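Local coordinates for CheC, inhibitor of MCP methylation / FliN fusion protein (Thermotoga maritima, PDB 4HYN) that serves in the flagellar rotor as a member of the CheC phosphatase family, probably removing phosphate from the chemotaxis response regulator CheY, at residues 65-70 with 131-136; 83-88 with 107-112; 162-167 with 178-183. All coordinates share one frame; numbering follows the deposited sequence.

Contact 1 (65-70 with 131-136); sequences YTEGLE and TINISP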
ATOM      1  N   TYR A  65      -4.830   5.769   9.938  1.00 26.65           N
ATOM      2  CA  TYR A  65      -3.793   5.840  10.966  1.00 28.87           C
ATOM      3  C   TYR A  65      -4.233   6.662  12.169  1.00 29.74           C
ATOM      4  O   TYR A  65      -4.793   7.748  12.019  1.00 31.18           O
ATOM      5  CB  TYR A  65      -2.506   6.434  10.397  1.00 28.78           C
ATOM      6  CG  TYR A  65      -1.648   5.462   9.620  1.00 29.96           C
ATOM      7  CD1 TYR A  65      -0.938   5.881   8.499  1.00 31.04           C
ATOM      8  CD2 TYR A  65      -1.515   4.138  10.024  1.00 29.60           C
ATOM      9  CE1 TYR A  65      -0.115   5.013   7.799  1.00 32.08           C
ATOM     10  CE2 TYR A  65      -0.691   3.257   9.329  1.00 31.89           C
ATOM     11  CZ  TYR A  65       0.005   3.705   8.216  1.00 33.46           C
ATOM     12  OH  TYR A  65       0.814   2.844   7.508  1.00 37.84           O
ATOM     13  N   THR A  66      -3.948   6.153  13.363  1.00 31.60           N
ATOM     14  CA  THR A  66      -4.309   6.833  14.600  1.00 34.19           C
ATOM     15  C   THR A  66      -3.150   6.850  15.609  1.00 34.35           C
ATOM     16  O   THR A  66      -2.340   5.922  15.644  1.00 33.85           O
ATOM     17  CB  THR A  66      -5.609   6.220  15.224  1.00 35.59           C
ATOM     18  OG1 THR A  66      -5.676   6.524  16.623  1.00 38.43           O
ATOM     19  CG2 THR A  66      -5.672   4.713  15.018  1.00 35.13           C
ATOM     20  N   GLU A  67      -3.084   7.923  16.404  1.00 35.27           N
ATOM     21  CA  GLU A  67      -2.053   8.154  17.430  1.00 36.57           C
ATOM     22  C   GLU A  67      -0.633   7.811  16.998  1.00 35.63           C
ATOM     23  O   GLU A  67      -0.247   6.646  16.946  1.00 37.58           O
ATOM     24  CB  GLU A  67      -2.407   7.454  18.749  1.00 40.09           C
ATOM     25  CG  GLU A  67      -2.566   5.952  18.671  1.00 44.37           C
ATOM     26  CD  GLU A  67      -3.669   5.453  19.580  1.00 50.07           C
ATOM     27  OE1 GLU A  67      -4.820   5.316  19.102  1.00 51.24           O
ATOM     28  OE2 GLU A  67      -3.389   5.200  20.771  1.00 52.89           O
ATOM     29  N   GLY A  68       0.159   8.840  16.737  1.00 33.52           N
ATOM     30  CA  GLY A  68       1.518   8.622  16.274  1.00 31.45           C
ATOM     31  C   GLY A  68       1.524   9.186  14.873  1.00 29.74           C
ATOM     32  O   GLY A  68       2.338  10.045  14.535  1.00 29.75           O
ATOM     33  N   LEU A  69       0.594   8.690  14.062  1.00 26.98           N
ATOM     34  CA  LEU A  69       0.398   9.152  12.694  1.00 25.96           C
ATOM     35  C   LEU A  69      -1.104   9.274  12.488  1.00 26.53           C
ATOM     36  O   LEU A  69      -1.881   8.515  13.071  1.00 25.86           O
ATOM     37  CB  LEU A  69       0.981   8.176  11.671  1.00 21.45           C
ATOM     38  CG  LEU A  69       2.503   8.103  11.561  1.00 21.70           C
ATOM     39  CD1 LEU A  69       2.884   7.151  10.435  1.00 20.34           C
ATOM     40  CD2 LEU A  69       3.082   9.496  11.302  1.00 20.49           C
ATOM     41  N   GLU A  70      -1.511  10.265  11.703  1.00 27.06           N
ATOM     42  CA  GLU A  70      -2.925  10.480  11.410  1.00 27.33           C
ATOM     43  C   GLU A  70      -3.097  10.699   9.924  1.00 24.87           C
ATOM     44  O   GLU A  70      -2.493  11.592   9.342  1.00 24.90           O
ATOM     45  CB  GLU A  70      -3.471  11.688  12.177  1.00 31.14           C
ATOM     46  CG  GLU A  70      -3.635  11.454  13.674  1.00 36.84           C
ATOM     47  CD  GLU A  70      -3.976  12.720  14.448  1.00 41.16           C
ATOM     48  OE1 GLU A  70      -4.316  13.745  13.809  1.00 43.74           O
ATOM     49  OE2 GLU A  70      -3.899  12.689  15.702  1.00 43.56           O
ATOM     50  N   THR A 131       4.166   4.329  18.642  1.00 23.59           N
ATOM     51  CA  THR A 131       3.050   3.413  18.439  1.00 24.58           C
ATOM     52  C   THR A 131       2.048   3.973  17.434  1.00 24.12           C
ATOM     53  O   THR A 131       1.529   5.076  17.591  1.00 22.56           O
ATOM     54  CB  THR A 131       2.342   3.079  19.780  1.00 25.56           C
ATOM     55  OG1 THR A 131       3.150   2.154  20.517  1.00 29.47           O
ATOM     56  CG2 THR A 131       0.967   2.458  19.550  1.00 27.07           C
ATOM     57  N   ILE A 132       1.813   3.209  16.379  1.00 24.89           N
ATOM     58  CA  ILE A 132       0.873   3.607  15.344  1.00 25.70           C
ATOM     59  C   ILE A 132      -0.243   2.569  15.266  1.00 25.36           C
ATOM     60  O   ILE A 132       0.015   1.372  15.160  1.00 26.02           O
ATOM     61  CB  ILE A 132       1.571   3.726  13.977  1.00 24.17           C
ATOM     62  CG1 ILE A 132       2.727   4.722  14.069  1.00 25.78           C
ATOM     63  CG2 ILE A 132       0.584   4.193  12.924  1.00 24.15           C
ATOM     64  CD1 ILE A 132       3.658   4.703  12.867  1.00 27.07           C
ATOM     65  N   ASN A 133      -1.481   3.030  15.382  1.00 24.99           N
ATOM     66  CA  ASN A 133      -2.625   2.134  15.304  1.00 25.95           C
ATOM     67  C   ASN A 133      -3.351   2.254  13.960  1.00 25.41           C
ATOM     68  O   ASN A 133      -3.359   3.314  13.334  1.00 24.72           O
ATOM     69  CB  ASN A 133      -3.590   2.406  16.460  1.00 27.43           C
ATOM     70  CG  ASN A 133      -3.004   2.025  17.812  1.00 31.25           C
ATOM     71  OD1 ASN A 133      -3.105   2.779  18.780  1.00 32.22           O
ATOM     72  ND2 ASN A 133      -2.379   0.847  17.880  1.00 30.63           N
ATOM     73  N   ILE A 134      -3.934   1.152  13.506  1.00 25.05           N
ATOM     74  CA  ILE A 134      -4.669   1.152  12.247  1.00 24.22           C
ATOM     75  C   ILE A 134      -6.074   0.587  12.393  1.00 23.63           C
ATOM     76  O   ILE A 134      -6.318  -0.321  13.189  1.00 22.84           O
ATOM     77  CB  ILE A 134      -3.944   0.351  11.128  1.00 24.24           C
ATOM     78  CG1 ILE A 134      -3.777  -1.115  11.527  1.00 24.94           C
ATOM     79  CG2 ILE A 134      -2.595   0.959  10.821  1.00 25.03           C
ATOM     80  CD1 ILE A 134      -3.296  -2.004  10.382  1.00 23.99           C
ATOM     81  N   SER A 135      -7.004   1.172  11.647  1.00 23.24           N
ATOM     82  CA  SER A 135      -8.383   0.712  11.631  1.00 22.95           C
ATOM     83  C   SER A 135      -8.407  -0.547  10.756  1.00 23.79           C
ATOM     84  O   SER A 135      -7.444  -0.817  10.030  1.00 23.60           O
ATOM     85  CB  SER A 135      -9.290   1.793  11.028  1.00 23.11           C
ATOM     86  OG  SER A 135      -8.865   2.181   9.729  1.00 19.31           O
ATOM     87  N   PRO A 136      -9.445  -1.392  10.896  1.00 24.66           N
ATOM     88  CA  PRO A 136      -9.456  -2.588  10.043  1.00 24.73           C
ATOM     89  C   PRO A 136      -9.541  -2.160   8.571  1.00 25.28           C
ATOM     90  O   PRO A 136     -10.302  -1.256   8.223  1.00 24.78           O
ATOM     91  CB  PRO A 136     -10.703  -3.345  10.519  1.00 24.86           C
ATOM     92  CG  PRO A 136     -11.576  -2.264  11.142  1.00 26.08           C
ATOM     93  CD  PRO A 136     -10.563  -1.409  11.857  1.00 25.41           C
TER
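Two antiparallel strand ends meet where the chain leaves strand 57-66 and where strand 133-143 begins. Thr66 and Asn133 form the hydrogen-bonded pair: Thr66 N reaches Asn133 O at 2.9 Å, from above the carbonyl plane, and Asn133 N returns a straighter bond to Thr66 O at 3.0 Å, lying in the plane of the Thr66 carbonyl. The buried side depends on Ile132. From CB its two branches part. CG2, anti to the backbone N, meets the Tyr65 ring obliquely, 3.6 Å from CD2. CG1, anti to the carbonyl carbon (chi1 -57°), carries CD1 at the tip to Leu69, 3.5 Å from its CD1. A beta-branched residue suits this place because one side chain fills two directions. Ile134 sends its own CG2 to the edge of the same tyrosine ring, 3.3 Å from CE2. On the outer side Thr66 OG1 donates to Glu67 OE1 at 2.9 Å, using the anti lone pair of that oxygen, so the two polar side chains hold each other at the surface. Gly68 has a positive phi, and a CB there would run into Thr131 O and the preceding carbonyl, so only glycine fits the turn. With Leu124 of helix 103-128 against Ile132 and Leu69, this is the turn of an antiparallel beta hairpin bordered by an edge strand, in the helix-covered sheet of the CheC-like fold.

Contact 2 (83-88 with 107-112); sequences AVIADL and SAVGEA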
ATOM      1  N   ALA A  83      -7.132 -11.375  -7.891  1.00 18.90           N
ATOM      2  CA  ALA A  83      -7.562 -12.739  -8.203  1.00 18.20           C
ATOM      3  C   ALA A  83      -6.469 -13.771  -7.900  1.00 18.49           C
ATOM      4  O   ALA A  83      -6.764 -14.885  -7.460  1.00 17.46           O
ATOM      5  CB  ALA A  83      -8.010 -12.830  -9.668  1.00 17.12           C
ATOM      6  N   VAL A  84      -5.215 -13.398  -8.146  1.00 17.84           N
ATOM      7  CA  VAL A  84      -4.079 -14.272  -7.881  1.00 18.24           C
ATOM      8  C   VAL A  84      -3.933 -14.498  -6.382  1.00 19.34           C
ATOM      9  O   VAL A  84      -3.728 -15.626  -5.938  1.00 21.93           O
ATOM     10  CB  VAL A  84      -2.761 -13.665  -8.416  1.00 19.30           C
ATOM     11  CG1 VAL A  84      -1.554 -14.390  -7.824  1.00 16.58           C
ATOM     12  CG2 VAL A  84      -2.734 -13.740  -9.929  1.00 16.98           C
ATOM     13  N   ILE A  85      -4.062 -13.425  -5.610  1.00 19.05           N
ATOM     14  CA  ILE A  85      -3.938 -13.512  -4.162  1.00 21.30           C
ATOM     15  C   ILE A  85      -5.103 -14.275  -3.534  1.00 23.24           C
ATOM     16  O   ILE A  85      -4.897 -15.106  -2.651  1.00 22.90           O
ATOM     17  CB  ILE A  85      -3.769 -12.106  -3.538  1.00 21.10           C
ATOM     18  CG1 ILE A  85      -2.353 -11.592  -3.833  1.00 20.10           C
ATOM     19  CG2 ILE A  85      -4.038 -12.136  -2.035  1.00 20.54           C
ATOM     20  CD1 ILE A  85      -2.136 -10.141  -3.495  1.00 20.90           C
ATOM     21  N   ALA A  86      -6.315 -14.026  -4.025  1.00 24.38           N
ATOM     22  CA  ALA A  86      -7.498 -14.701  -3.510  1.00 26.22           C
ATOM     23  C   ALA A  86      -7.361 -16.210  -3.711  1.00 27.80           C
ATOM     24  O   ALA A  86      -7.535 -16.988  -2.770  1.00 25.81           O
ATOM     25  CB  ALA A  86      -8.751 -14.180  -4.206  1.00 25.39           C
ATOM     26  N   ASP A  87      -7.011 -16.604  -4.935  1.00 29.39           N
ATOM     27  CA  ASP A  87      -6.833 -18.009  -5.283  1.00 30.57           C
ATOM     28  C   ASP A  87      -5.790 -18.655  -4.372  1.00 31.55           C
ATOM     29  O   ASP A  87      -5.964 -19.791  -3.927  1.00 32.37           O
ATOM     30  CB  ASP A  87      -6.419 -18.140  -6.756  1.00 31.49           C
ATOM     31  CG  ASP A  87      -6.461 -19.583  -7.257  1.00 32.88           C
ATOM     32  OD1 ASP A  87      -5.435 -20.056  -7.786  1.00 32.37           O
ATOM     33  OD2 ASP A  87      -7.523 -20.240  -7.135  1.00 34.45           O
ATOM     34  N   LEU A  88      -4.716 -17.917  -4.091  1.00 32.13           N
ATOM     35  CA  LEU A  88      -3.646 -18.394  -3.216  1.00 32.15           C
ATOM     36  C   LEU A  88      -4.171 -18.616  -1.793  1.00 33.41           C
ATOM     37  O   LEU A  88      -3.934 -19.666  -1.197  1.00 33.47           O
ATOM     38  CB  LEU A  88      -2.496 -17.387  -3.196  1.00 30.12           C
ATOM     39  CG  LEU A  88      -1.180 -17.711  -3.910  1.00 29.16           C
ATOM     40  CD1 LEU A  88      -1.280 -19.016  -4.642  1.00 29.42           C
ATOM     41  CD2 LEU A  88      -0.797 -16.580  -4.846  1.00 26.87           C
ATOM     42  N   SER A 107     -13.257 -11.393   0.306  1.00 30.36           N
ATOM     43  CA  SER A 107     -13.163 -11.701   1.723  1.00 31.13           C
ATOM     44  C   SER A 107     -11.794 -12.313   2.033  1.00 31.40           C
ATOM     45  O   SER A 107     -11.227 -12.070   3.103  1.00 32.48           O
ATOM     46  CB  SER A 107     -14.280 -12.660   2.133  1.00 31.45           C
ATOM     47  OG  SER A 107     -14.256 -12.896   3.531  1.00 33.78           O
ATOM     48  N   ALA A 108     -11.263 -13.086   1.087  1.00 29.99           N
ATOM     49  CA  ALA A 108      -9.962 -13.727   1.256  1.00 29.80           C
ATOM     50  C   ALA A 108      -8.809 -12.736   1.098  1.00 29.85           C
ATOM     51  O   ALA A 108      -7.771 -12.889   1.736  1.00 30.61           O
ATOM     52  CB  ALA A 108      -9.803 -14.874   0.279  1.00 29.87           C
ATOM     53  N   VAL A 109      -8.977 -11.745   0.229  1.00 29.03           N
ATOM     54  CA  VAL A 109      -7.936 -10.745   0.035  1.00 29.93           C
ATOM     55  C   VAL A 109      -7.947  -9.787   1.222  1.00 29.90           C
ATOM     56  O   VAL A 109      -6.907  -9.269   1.621  1.00 29.95           O
ATOM     57  CB  VAL A 109      -8.114  -9.970  -1.288  1.00 30.88           C
ATOM     58  CG1 VAL A 109      -7.029  -8.907  -1.440  1.00 32.64           C
ATOM     59  CG2 VAL A 109      -8.037 -10.926  -2.452  1.00 31.89           C
ATOM     60  N   GLY A 110      -9.125  -9.597   1.811  1.00 30.48           N
ATOM     61  CA  GLY A 110      -9.253  -8.723   2.965  1.00 30.19           C
ATOM     62  C   GLY A 110      -8.514  -9.289   4.167  1.00 29.81           C
ATOM     63  O   GLY A 110      -7.990  -8.539   4.987  1.00 28.91           O
ATOM     64  N   GLU A 111      -8.495 -10.615   4.283  1.00 29.43           N
ATOM     65  CA  GLU A 111      -7.794 -11.277   5.376  1.00 30.81           C
ATOM     66  C   GLU A 111      -6.295 -11.141   5.138  1.00 30.20           C
ATOM     67  O   GLU A 111      -5.537 -10.861   6.059  1.00 29.87           O
ATOM     68  CB  GLU A 111      -8.187 -12.758   5.467  1.00 32.00           C
ATOM     69  CG  GLU A 111      -7.299 -13.626   6.381  1.00 37.19           C
ATOM     70  CD  GLU A 111      -7.439 -13.332   7.883  1.00 40.17           C
ATOM     71  OE1 GLU A 111      -7.431 -14.305   8.673  1.00 41.90           O
ATOM     72  OE2 GLU A 111      -7.529 -12.149   8.283  1.00 39.77           O
ATOM     73  N   ALA A 112      -5.875 -11.338   3.895  1.00 30.15           N
ATOM     74  CA  ALA A 112      -4.466 -11.209   3.553  1.00 31.29           C
ATOM     75  C   ALA A 112      -4.025  -9.766   3.823  1.00 31.22           C
ATOM     76  O   ALA A 112      -2.967  -9.539   4.406  1.00 30.74           O
ATOM     77  CB  ALA A 112      -4.238 -11.584   2.101  1.00 30.97           C
TER
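Helices 83-88 and 107-112 cross almost at right angles, 87° between their directions, with axes 8.4 Å apart at closest approach. So steep a crossing confines the contact to a small patch, and the residues in it are mostly short. The tight part is the meeting of Val109 with Ala86. The valine chi1 of 178° places CG1 anti to the backbone N and CG2 anti to the carbonyl carbon, and CG2 is the branch that reaches across, 3.8 Å from Ala86 CB and 3.9 Å from Ala86 N. Alanine suits the crossing point because its single methyl lets the backbones come near, Ala86 CA and Val109 CA being 5.3 Å apart. Ile85 flanks this pair with lighter contacts and meets Val109 at about a right angle. Its CG2, anti to its own backbone N, lies 4.2 Å from Val109 CG2 and equally 4.2 Å from Ala112 CB, so one methyl bridges two successive turns of the partner helix. Met89 and Val82 of helix 79-89 widen this apolar patch, touching Ala112 and Val109 respectively.

Helix 107-112 carries part of the sequence signature of the CheC family, Ser/Asp-x3-Glu-x2-Asn, in which Ser107 and Glu111 have the spacing of the first two positions; both are exposed and lie off the packed side. Toward that solvent side stands Ala108, itself partly exposed, whose CB approaches a backbone carbonyl and not a side chain, 4.3 Å from Ala86 O. On the other helix Asp87 points away, and its OD1 accepts a hydrogen bond from Gly94 N in the chain that follows.

Contact 3 (162-167 with 178-183); sequences VAVVEF and KFYQVI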
ATOM      1  N   VAL A 162       0.650  14.451  -2.643  1.00 10.33           N
ATOM      2  CA  VAL A 162       0.584  13.084  -2.211  1.00  9.45           C
ATOM      3  C   VAL A 162       1.800  12.336  -2.764  1.00 10.26           C
ATOM      4  O   VAL A 162       2.500  12.832  -3.658  1.00 10.16           O
ATOM      5  CB  VAL A 162      -0.721  12.474  -2.773  1.00 12.36           C
ATOM      6  CG1 VAL A 162      -0.460  11.694  -4.049  1.00 12.52           C
ATOM      7  CG2 VAL A 162      -1.435  11.659  -1.733  1.00 14.14           C
ATOM      8  N   ALA A 163       2.076  11.165  -2.198  1.00  9.11           N
ATOM      9  CA  ALA A 163       3.172  10.330  -2.665  1.00  7.23           C
ATOM     10  C   ALA A 163       2.578   9.019  -3.158  1.00  8.99           C
ATOM     11  O   ALA A 163       1.776   8.381  -2.458  1.00  7.91           O
ATOM     12  CB  ALA A 163       4.165  10.066  -1.557  1.00  8.12           C
ATOM     13  N   VAL A 164       2.917   8.662  -4.394  1.00  8.85           N
ATOM     14  CA  VAL A 164       2.449   7.423  -4.989  1.00  9.52           C
ATOM     15  C   VAL A 164       3.653   6.497  -5.009  1.00 11.46           C
ATOM     16  O   VAL A 164       4.640   6.747  -5.701  1.00 12.73           O
ATOM     17  CB  VAL A 164       1.867   7.643  -6.411  1.00 10.53           C
ATOM     18  CG1 VAL A 164       1.466   6.312  -7.036  1.00  8.12           C
ATOM     19  CG2 VAL A 164       0.642   8.565  -6.346  1.00  7.06           C
ATOM     20  N   VAL A 165       3.590   5.463  -4.180  1.00 12.98           N
ATOM     21  CA  VAL A 165       4.671   4.495  -4.062  1.00 13.66           C
ATOM     22  C   VAL A 165       4.392   3.199  -4.815  1.00 14.73           C
ATOM     23  O   VAL A 165       3.331   2.587  -4.653  1.00 14.03           O
ATOM     24  CB  VAL A 165       4.935   4.160  -2.581  1.00 14.86           C
ATOM     25  CG1 VAL A 165       6.224   3.366  -2.445  1.00 12.97           C
ATOM     26  CG2 VAL A 165       4.970   5.450  -1.734  1.00 12.14           C
ATOM     27  N   GLU A 166       5.356   2.781  -5.633  1.00 17.26           N
ATOM     28  CA  GLU A 166       5.230   1.550  -6.402  1.00 18.83           C
ATOM     29  C   GLU A 166       5.949   0.381  -5.732  1.00 20.01           C
ATOM     30  O   GLU A 166       7.116   0.491  -5.353  1.00 19.69           O
ATOM     31  CB  GLU A 166       5.781   1.732  -7.811  1.00 21.06           C
ATOM     32  CG  GLU A 166       5.681   0.469  -8.672  1.00 24.82           C
ATOM     33  CD  GLU A 166       6.423   0.569  -9.999  1.00 28.06           C
ATOM     34  OE1 GLU A 166       6.796  -0.496 -10.532  1.00 29.43           O
ATOM     35  OE2 GLU A 166       6.630   1.692 -10.515  1.00 30.54           O
ATOM     36  N   PHE A 167       5.242  -0.736  -5.586  1.00 20.22           N
ATOM     37  CA  PHE A 167       5.819  -1.937  -4.996  1.00 20.26           C
ATOM     38  C   PHE A 167       5.859  -3.057  -6.019  1.00 21.58           C
ATOM     39  O   PHE A 167       4.870  -3.315  -6.699  1.00 22.80           O
ATOM     40  CB  PHE A 167       4.995  -2.404  -3.796  1.00 19.46           C
ATOM     41  CG  PHE A 167       5.158  -1.552  -2.584  1.00 18.86           C
ATOM     42  CD1 PHE A 167       6.327  -1.608  -1.834  1.00 18.44           C
ATOM     43  CD2 PHE A 167       4.143  -0.681  -2.187  1.00 19.36           C
ATOM     44  CE1 PHE A 167       6.482  -0.808  -0.703  1.00 19.67           C
ATOM     45  CE2 PHE A 167       4.289   0.121  -1.062  1.00 17.67           C
ATOM     46  CZ  PHE A 167       5.457   0.060  -0.317  1.00 17.58           C
ATOM     47  N   LYS A 178       2.666  -5.946  -9.512  1.00 22.32           N
ATOM     48  CA  LYS A 178       2.878  -4.697  -8.801  1.00 21.54           C
ATOM     49  C   LYS A 178       1.587  -4.063  -8.327  1.00 18.67           C
ATOM     50  O   LYS A 178       0.509  -4.376  -8.824  1.00 18.00           O
ATOM     51  CB  LYS A 178       3.665  -3.701  -9.659  1.00 22.40           C
ATOM     52  CG  LYS A 178       3.019  -3.326 -10.969  1.00 26.85           C
ATOM     53  CD  LYS A 178       3.838  -2.251 -11.687  1.00 31.34           C
ATOM     54  CE  LYS A 178       3.256  -1.924 -13.061  1.00 33.84           C
ATOM     55  NZ  LYS A 178       1.811  -1.557 -12.991  1.00 33.42           N
ATOM     56  N   PHE A 179       1.710  -3.242  -7.293  1.00 16.20           N
ATOM     57  CA  PHE A 179       0.587  -2.506  -6.733  1.00 14.81           C
ATOM     58  C   PHE A 179       1.093  -1.157  -6.244  1.00 14.47           C
ATOM     59  O   PHE A 179       2.298  -0.927  -6.180  1.00 14.45           O
ATOM     60  CB  PHE A 179      -0.126  -3.281  -5.616  1.00 11.05           C
ATOM     61  CG  PHE A 179       0.757  -3.675  -4.470  1.00 10.49           C
ATOM     62  CD1 PHE A 179       0.796  -2.908  -3.306  1.00  9.70           C
ATOM     63  CD2 PHE A 179       1.511  -4.849  -4.528  1.00  9.76           C
ATOM     64  CE1 PHE A 179       1.569  -3.304  -2.215  1.00  9.87           C
ATOM     65  CE2 PHE A 179       2.288  -5.252  -3.440  1.00 10.51           C
ATOM     66  CZ  PHE A 179       2.317  -4.478  -2.277  1.00  8.60           C
ATOM     67  N   TYR A 180       0.171  -0.271  -5.893  1.00 15.30           N
ATOM     68  CA  TYR A 180       0.539   1.062  -5.459  1.00 15.32           C
ATOM     69  C   TYR A 180      -0.052   1.492  -4.134  1.00 14.55           C
ATOM     70  O   TYR A 180      -1.122   1.044  -3.716  1.00 15.24           O
ATOM     71  CB  TYR A 180       0.166   2.097  -6.538  1.00 17.42           C
ATOM     72  CG  TYR A 180       0.817   1.842  -7.880  1.00 18.32           C
ATOM     73  CD1 TYR A 180       2.053   2.406  -8.195  1.00 19.37           C
ATOM     74  CD2 TYR A 180       0.222   0.992  -8.813  1.00 17.77           C
ATOM     75  CE1 TYR A 180       2.686   2.123  -9.405  1.00 20.08           C
ATOM     76  CE2 TYR A 180       0.844   0.700 -10.021  1.00 19.78           C
ATOM     77  CZ  TYR A 180       2.078   1.268 -10.313  1.00 21.49           C
ATOM     78  OH  TYR A 180       2.704   0.972 -11.508  1.00 23.48           O
ATOM     79  N   GLN A 181       0.683   2.379  -3.485  1.00 12.83           N
ATOM     80  CA  GLN A 181       0.292   2.945  -2.219  1.00 13.41           C
ATOM     81  C   GLN A 181       0.319   4.457  -2.394  1.00 11.22           C
ATOM     82  O   GLN A 181       1.169   4.990  -3.108  1.00  9.87           O
ATOM     83  CB  GLN A 181       1.278   2.536  -1.116  1.00 16.16           C
ATOM     84  CG  GLN A 181       1.236   3.444   0.108  1.00 18.18           C
ATOM     85  CD  GLN A 181       2.153   2.984   1.221  1.00 21.90           C
ATOM     86  OE1 GLN A 181       1.709   2.364   2.184  1.00 25.51           O
ATOM     87  NE2 GLN A 181       3.437   3.306   1.107  1.00 23.46           N
ATOM     88  N   VAL A 182      -0.671   5.132  -1.822  1.00  9.46           N
ATOM     89  CA  VAL A 182      -0.711   6.575  -1.885  1.00  9.18           C
ATOM     90  C   VAL A 182      -1.022   7.145  -0.499  1.00 10.45           C
ATOM     91  O   VAL A 182      -1.960   6.717   0.179  1.00 10.32           O
ATOM     92  CB  VAL A 182      -1.610   7.119  -3.057  1.00  8.88           C
ATOM     93  CG1 VAL A 182      -2.365   6.001  -3.731  1.00  7.22           C
ATOM     94  CG2 VAL A 182      -2.532   8.245  -2.599  1.00  7.77           C
ATOM     95  N   ILE A 183      -0.082   7.951  -0.013  1.00 10.88           N
ATOM     96  CA  ILE A 183      -0.184   8.606   1.290  1.00 13.38           C
ATOM     97  C   ILE A 183       0.037  10.089   1.077  1.00 14.03           C
ATOM     98  O   ILE A 183       0.693  10.483   0.105  1.00 15.36           O
ATOM     99  CB  ILE A 183       0.870   8.093   2.298  1.00 13.93           C
ATOM    100  CG1 ILE A 183       2.199   7.799   1.589  1.00 15.88           C
ATOM    101  CG2 ILE A 183       0.332   6.890   3.053  1.00 16.22           C
ATOM    102  CD1 ILE A 183       3.349   7.407   2.528  1.00 17.08           C
TER
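On one face of this antiparallel pair the rings of Phe167 and Phe179 are nearly parallel, 28° apart, but slid so far that they barely overlap, their centroids 5.4 Å apart. Over one face of the Phe179 ring sits Phe167 CB, a CH-pi contact 3.9 Å from the centroid. Phe179 CG takes the crowded position between backbone N and carbonyl carbon, whereas Phe167 CG is anti to the carbonyl carbon, so the side chains cross obliquely though the ring planes stay nearly parallel. These flat rings offer a broad apolar surface to Met20 of helix 6-30. Gln181 CB meets the edge of the Phe167 ring in its plane, 3.9 Å from CE2; the amide beyond bonds through OE1 to Asn73. The other face carries Tyr180 and Glu166 side by side. Glutamate suits this place because its methylenes can lie along the ring, CG 3.5 Å from Tyr180 CE1, while its carboxylate, turned 56° from the ring, reaches beyond them. Lys178 NZ donates to Tyr180 OH at 3.1 Å. An alanine at Tyr180 removes the ring and its hydroxyl, and would probably leave the Glu166 methylenes less covered and the Lys178 chain less firmly held. Six backbone hydrogen bonds fix the register of this antiparallel beta hairpin in the middle of the CheC-like sheet, mostly apolar toward helix 6-30, with Glu166 and Tyr180 beside the valines on the reverse.

Overall arrangement
From the N terminus, helix 6-30 and strand 35-46 come first, and strand 57-66 brings the chain to contact 1. This contact waits for residues 131-136, so it closes a loop of 60 residues holding strand 71-78 and helices 79-89 and 103-128. Contact 2 opens and closes within that loop, setting helix 79-89 across helix 103-128. Contact 3 follows in series as a local hairpin of strands 161-171 and 177-184. Contacts 1 and 3 serve the same six-stranded sheet, one at its edge strand and the other in its interior, about 19 Å apart between centres, while contact 2 joins helix to helix.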